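Local coordinates for alpha-catenin-like protein hmp-1 (PDB 5H5M) that links cadherin-catenin complexes to the actin cytoskeleton at adherens junctions and is required for cell migration and shape changes in the developing worm embryo, at residues A137-E142 with L200-P204; E245-V249 with V362-K367. All coordinates share one frame; numbering follows the deposited sequence.

Interaction 1 (A137-E142 with L200-P204); sequences AKEGHE and LCHQP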
loop_
_atom_site.group_PDB
_atom_site.type_symbol
_atom_site.label_atom_id
_atom_site.label_comp_id
_atom_site.label_asym_id
_atom_site.label_seq_id
_atom_site.Cartn_x
_atom_site.Cartn_y
_atom_site.Cartn_z
ATOM N N ALA A 137 24.151 -15.501 7.290
ATOM C CA ALA A 137 24.209 -16.853 7.836
ATOM C C ALA A 137 25.243 -17.714 7.111
ATOM O O ALA A 137 25.835 -18.614 7.705
ATOM C CB ALA A 137 22.839 -17.509 7.766
ATOM N N LYS A 138 25.463 -17.437 5.830
ATOM C CA LYS A 138 26.413 -18.216 5.041
ATOM C C LYS A 138 27.872 -17.951 5.423
ATOM O O LYS A 138 28.761 -18.696 5.025
ATOM C CB LYS A 138 26.220 -17.939 3.546
ATOM C CG LYS A 138 25.034 -18.654 2.932
ATOM C CD LYS A 138 25.005 -18.489 1.419
ATOM C CE LYS A 138 23.815 -19.215 0.812
ATOM N NZ LYS A 138 23.733 -19.038 -0.663
ATOM N N GLU A 139 28.112 -16.899 6.200
ATOM C CA GLU A 139 29.477 -16.460 6.482
ATOM C C GLU A 139 30.244 -17.242 7.574
ATOM O O GLU A 139 31.423 -17.539 7.367
ATOM C CB GLU A 139 29.476 -14.968 6.813
ATOM C CG GLU A 139 29.503 -14.128 5.554
ATOM C CD GLU A 139 30.168 -12.778 5.751
ATOM O OE1 GLU A 139 30.992 -12.647 6.686
ATOM O OE2 GLU A 139 29.883 -11.855 4.954
ATOM N N GLY A 140 29.655 -17.564 8.728
ATOM C CA GLY A 140 28.344 -17.133 9.172
ATOM C C GLY A 140 28.480 -16.080 10.262
ATOM O O GLY A 140 29.049 -16.324 11.326
ATOM N N HIS A 141 27.971 -14.889 9.974
ATOM C CA HIS A 141 28.116 -13.732 10.849
ATOM C C HIS A 141 27.041 -13.729 11.940
ATOM O O HIS A 141 25.899 -13.332 11.694
ATOM C CB HIS A 141 28.040 -12.458 10.010
ATOM C CG HIS A 141 28.864 -11.330 10.538
ATOM N ND1 HIS A 141 28.402 -10.464 11.504
ATOM C CD2 HIS A 141 30.115 -10.915 10.228
ATOM C CE1 HIS A 141 29.333 -9.566 11.769
ATOM N NE2 HIS A 141 30.384 -9.818 11.009
ATOM N N GLU A 142 27.418 -14.180 13.136
ATOM C CA GLU A 142 26.484 -14.323 14.257
ATOM C C GLU A 142 25.735 -13.031 14.572
ATOM O O GLU A 142 24.513 -13.028 14.710
ATOM C CB GLU A 142 27.229 -14.806 15.509
ATOM C CG GLU A 142 26.394 -14.792 16.789
ATOM C CD GLU A 142 25.538 -16.038 16.956
ATOM O OE1 GLU A 142 25.594 -16.923 16.079
ATOM O OE2 GLU A 142 24.809 -16.130 17.967
ATOM N N LEU A 200 22.083 -22.395 10.171
ATOM C CA LEU A 200 23.076 -22.317 9.108
ATOM C C LEU A 200 24.268 -21.473 9.545
ATOM O O LEU A 200 25.415 -21.811 9.256
ATOM C CB LEU A 200 22.466 -21.740 7.830
ATOM C CG LEU A 200 23.471 -21.484 6.703
ATOM C CD1 LEU A 200 24.200 -22.771 6.327
ATOM C CD2 LEU A 200 22.791 -20.864 5.484
ATOM N N CYS A 201 23.988 -20.379 10.245
ATOM C CA CYS A 201 25.032 -19.489 10.745
ATOM C C CYS A 201 26.023 -20.222 11.647
ATOM O O CYS A 201 27.230 -19.995 11.572
ATOM C CB CYS A 201 24.410 -18.315 11.502
ATOM S SG CYS A 201 25.607 -17.213 12.281
ATOM N N HIS A 202 25.505 -21.107 12.492
ATOM C CA HIS A 202 26.335 -21.821 13.454
ATOM C C HIS A 202 27.139 -22.957 12.817
ATOM O O HIS A 202 28.131 -23.408 13.387
ATOM C CB HIS A 202 25.467 -22.362 14.594
ATOM C CG HIS A 202 24.925 -21.295 15.497
ATOM N ND1 HIS A 202 23.872 -21.513 16.360
ATOM C CD2 HIS A 202 25.293 -20.006 15.670
ATOM C CE1 HIS A 202 23.615 -20.400 17.025
ATOM N NE2 HIS A 202 24.463 -19.471 16.629
ATOM N N GLN A 203 26.712 -23.420 11.644
ATOM C CA GLN A 203 27.434 -24.472 10.918
ATOM C C GLN A 203 27.445 -24.217 9.408
ATOM O O GLN A 203 26.853 -24.983 8.647
ATOM C CB GLN A 203 26.809 -25.844 11.188
ATOM C CG GLN A 203 26.693 -26.230 12.653
ATOM C CD GLN A 203 26.339 -27.689 12.839
ATOM O OE1 GLN A 203 27.013 -28.573 12.312
ATOM N NE2 GLN A 203 25.276 -27.951 13.588
ATOM N N PRO A 204 28.132 -23.151 8.966
ATOM C CA PRO A 204 28.032 -22.678 7.579
ATOM C C PRO A 204 28.592 -23.643 6.531
ATOM O O PRO A 204 28.166 -23.590 5.376
ATOM C CB PRO A 204 28.848 -21.376 7.593
ATOM C CG PRO A 204 29.035 -21.030 9.040
ATOM C CD PRO A 204 29.073 -22.338 9.752
#
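Ala137 and Cys201 open a loop-to-helix-end contact at one tip of a helical bundle, where the link from helix 128-137 to helix 142-166 folds over the last turn of helix 173-202. Their CB atoms lie 4.1 Å apart, and Ala137 O receives a CH...O contact from Cys201 CA at 3.3 Å. Leu200 continues the apolar patch: its CD2 meets both Ala137 CB and Lys138 CG at about 4.1 Å. Pro204 CG rests 3.5 Å from Gly140 N, which follows a cis peptide and has no side chain to hold the loop off. Cys201 SG lies 3.6 Å from Glu142 CA, beside the start of helix 142-166. The polar end is thinner. His202 NE2 gives Glu142 OE1 a weak, bent hydrogen bond (2.8 Å, 125° at the hydrogen), with carboxylate and ring only 17° from coplanar. Glu142 gets there by a bend at chi2 (84°), and its OE2 forms a salt bridge with Arg146 one helical turn on. With an alanine here, Arg146 is likely to be left without its carboxylate mate and His202 without its weak bond. The arrangement is a short connection between consecutive helices packed on the end of a third, as found at the ends of helical bundles such as those of the vinculin/alpha-catenin family.

Interaction 2 (E245-V249 with V362-K367); sequences EAHIV and VHDAVK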
loop_
_atom_site.group_PDB
_atom_site.type_symbol
_atom_site.label_atom_id
_atom_site.label_comp_id
_atom_site.label_asym_id
_atom_site.label_seq_id
_atom_site.Cartn_x
_atom_site.Cartn_y
_atom_site.Cartn_z
ATOM N N GLU A 245 2.750 7.143 -6.552
ATOM C CA GLU A 245 3.264 8.439 -6.972
ATOM C C GLU A 245 3.405 9.388 -5.783
ATOM O O GLU A 245 4.407 10.086 -5.653
ATOM C CB GLU A 245 2.350 9.050 -8.035
ATOM C CG GLU A 245 2.802 10.396 -8.558
ATOM C CD GLU A 245 1.824 10.982 -9.560
ATOM O OE1 GLU A 245 1.264 10.210 -10.370
ATOM O OE2 GLU A 245 1.611 12.212 -9.533
ATOM N N ALA A 246 2.402 9.399 -4.912
ATOM C CA ALA A 246 2.426 10.255 -3.734
ATOM C C ALA A 246 3.520 9.823 -2.759
ATOM O O ALA A 246 4.146 10.655 -2.107
ATOM C CB ALA A 246 1.065 10.247 -3.044
ATOM N N HIS A 247 3.745 8.517 -2.661
ATOM C CA HIS A 247 4.738 7.989 -1.735
ATOM C C HIS A 247 6.162 8.257 -2.225
ATOM O O HIS A 247 7.066 8.481 -1.422
ATOM C CB HIS A 247 4.519 6.491 -1.515
ATOM C CG HIS A 247 3.403 6.177 -0.566
ATOM N ND1 HIS A 247 3.160 4.907 -0.095
ATOM C CD2 HIS A 247 2.469 6.979 0.005
ATOM C CE1 HIS A 247 2.122 4.936 0.729
ATOM N NE2 HIS A 247 1.686 6.179 0.802
ATOM N N ILE A 248 6.355 8.232 -3.540
ATOM C CA ILE A 248 7.644 8.567 -4.138
ATOM C C ILE A 248 8.021 10.014 -3.809
ATOM O O ILE A 248 9.187 10.322 -3.551
ATOM C CB ILE A 248 7.625 8.354 -5.671
ATOM C CG1 ILE A 248 7.623 6.859 -5.997
ATOM C CG2 ILE A 248 8.822 9.011 -6.328
ATOM C CD1 ILE A 248 7.440 6.552 -7.464
ATOM N N VAL A 249 7.022 10.893 -3.796
ATOM C CA VAL A 249 7.221 12.281 -3.391
ATOM C C VAL A 249 7.617 12.368 -1.916
ATOM O O VAL A 249 8.557 13.083 -1.563
ATOM C CB VAL A 249 5.954 13.125 -3.639
ATOM C CG1 VAL A 249 6.066 14.493 -2.962
ATOM C CG2 VAL A 249 5.701 13.273 -5.132
ATOM N N VAL A 362 12.460 9.184 -11.858
ATOM C CA VAL A 362 11.504 8.144 -11.508
ATOM C C VAL A 362 10.069 8.668 -11.522
ATOM O O VAL A 362 9.170 8.036 -12.078
ATOM C CB VAL A 362 11.816 7.551 -10.116
ATOM C CG1 VAL A 362 10.736 6.568 -9.693
ATOM C CG2 VAL A 362 13.186 6.883 -10.114
ATOM N N HIS A 363 9.871 9.834 -10.917
ATOM C CA HIS A 363 8.542 10.407 -10.715
ATOM C C HIS A 363 7.834 10.763 -12.028
ATOM O O HIS A 363 6.665 10.417 -12.217
ATOM C CB HIS A 363 8.649 11.647 -9.821
ATOM C CG HIS A 363 7.331 12.160 -9.332
ATOM N ND1 HIS A 363 6.855 13.413 -9.653
ATOM C CD2 HIS A 363 6.388 11.593 -8.542
ATOM C CE1 HIS A 363 5.678 13.595 -9.083
ATOM N NE2 HIS A 363 5.372 12.505 -8.403
ATOM N N ASP A 364 8.538 11.453 -12.924
ATOM C CA ASP A 364 7.995 11.790 -14.242
ATOM C C ASP A 364 7.618 10.538 -15.023
ATOM O O ASP A 364 6.582 10.495 -15.693
ATOM C CB ASP A 364 8.997 12.608 -15.061
ATOM C CG ASP A 364 8.993 14.083 -14.703
ATOM O OD1 ASP A 364 8.035 14.545 -14.051
ATOM O OD2 ASP A 364 9.949 14.785 -15.090
ATOM N N ALA A 365 8.476 9.525 -14.941
ATOM C CA ALA A 365 8.256 8.278 -15.659
ATOM C C ALA A 365 6.998 7.578 -15.150
ATOM O O ALA A 365 6.266 6.963 -15.923
ATOM C CB ALA A 365 9.466 7.371 -15.531
ATOM N N VAL A 366 6.748 7.681 -13.848
ATOM C CA VAL A 366 5.531 7.128 -13.268
ATOM C C VAL A 366 4.308 7.873 -13.795
ATOM O O VAL A 366 3.295 7.255 -14.124
ATOM C CB VAL A 366 5.563 7.181 -11.725
ATOM C CG1 VAL A 366 4.188 6.889 -11.143
ATOM C CG2 VAL A 366 6.580 6.184 -11.190
ATOM N N LYS A 367 4.416 9.195 -13.902
ATOM C CA LYS A 367 3.320 10.007 -14.426
ATOM C C LYS A 367 3.047 9.708 -15.902
ATOM O O LYS A 367 1.903 9.769 -16.350
ATOM C CB LYS A 367 3.610 11.500 -14.242
ATOM C CG LYS A 367 3.613 11.958 -12.791
ATOM C CD LYS A 367 3.667 13.475 -12.686
ATOM C CE LYS A 367 4.989 14.013 -13.198
ATOM N NZ LYS A 367 5.099 15.490 -13.030
#
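Glu245 OE1 forms a salt bridge with Arg370 and lies 3.8 Å from Lys367 CG, so opposite charges join helix 237-260 to helix 345-374, which carries both of those basic residues. The ammonium of Lys367 turns instead to its own helix, where NZ makes a salt bridge with Asp364 OD1 (3.2 Å), its hydrogen bond weak. Glu245 runs out fully extended and crosses the imidazole of His363 at about a right angle. The extended chain carries the carboxylate past the ring to the aliphatic part of Lys367. On the way Glu245 CG comes within 3.3 Å of His363 NE2, and Val249 CG2 approaches that same NE2 at 3.4 Å, each oblique to the imidazole. Both side chains, one turn apart, thus touch the NE2 end of the ring, while Ile248 CG2 meets His363 CD2 at 4.2 Å. His363 is set up for this by a chi1 of -169°, which sends the ring across to the partner helix. Next to these polar groups the contact is apolar: Ile248 CD1 packs on Val366 CG2 at 3.8 Å and on Val362 CG1 at 4.0 Å. Helices 237-260 and 345-374 run antiparallel, their local axes 10.2 Å apart and 169° between directions. Val362 carries the apolar layer onward to Ile283 and Ala287 of helix 276-300 and to Leu317 and Phe325 of helix 305-339, which close the bundle around it.

In the fold
Interaction 1 closes before interaction 2 opens, and the two contacts have no helix in common. Their centres lie about 39 Å apart, with about 29 Å between nearest atoms. Interaction 1 is peripheral, about 34 Å from the centre of the chain, and ties a connection between helices to a helix end. Interaction 2 lies about 15 Å from that centre and joins inner turns of two long helices. Helix 207-233 follows the first contact and leads to helix 237-260, which carries the first half of the second. Together they illustrate how this all-helical middle segment of alpha-catenin is held: side-chain layers along its bundles, short connections closing their ends.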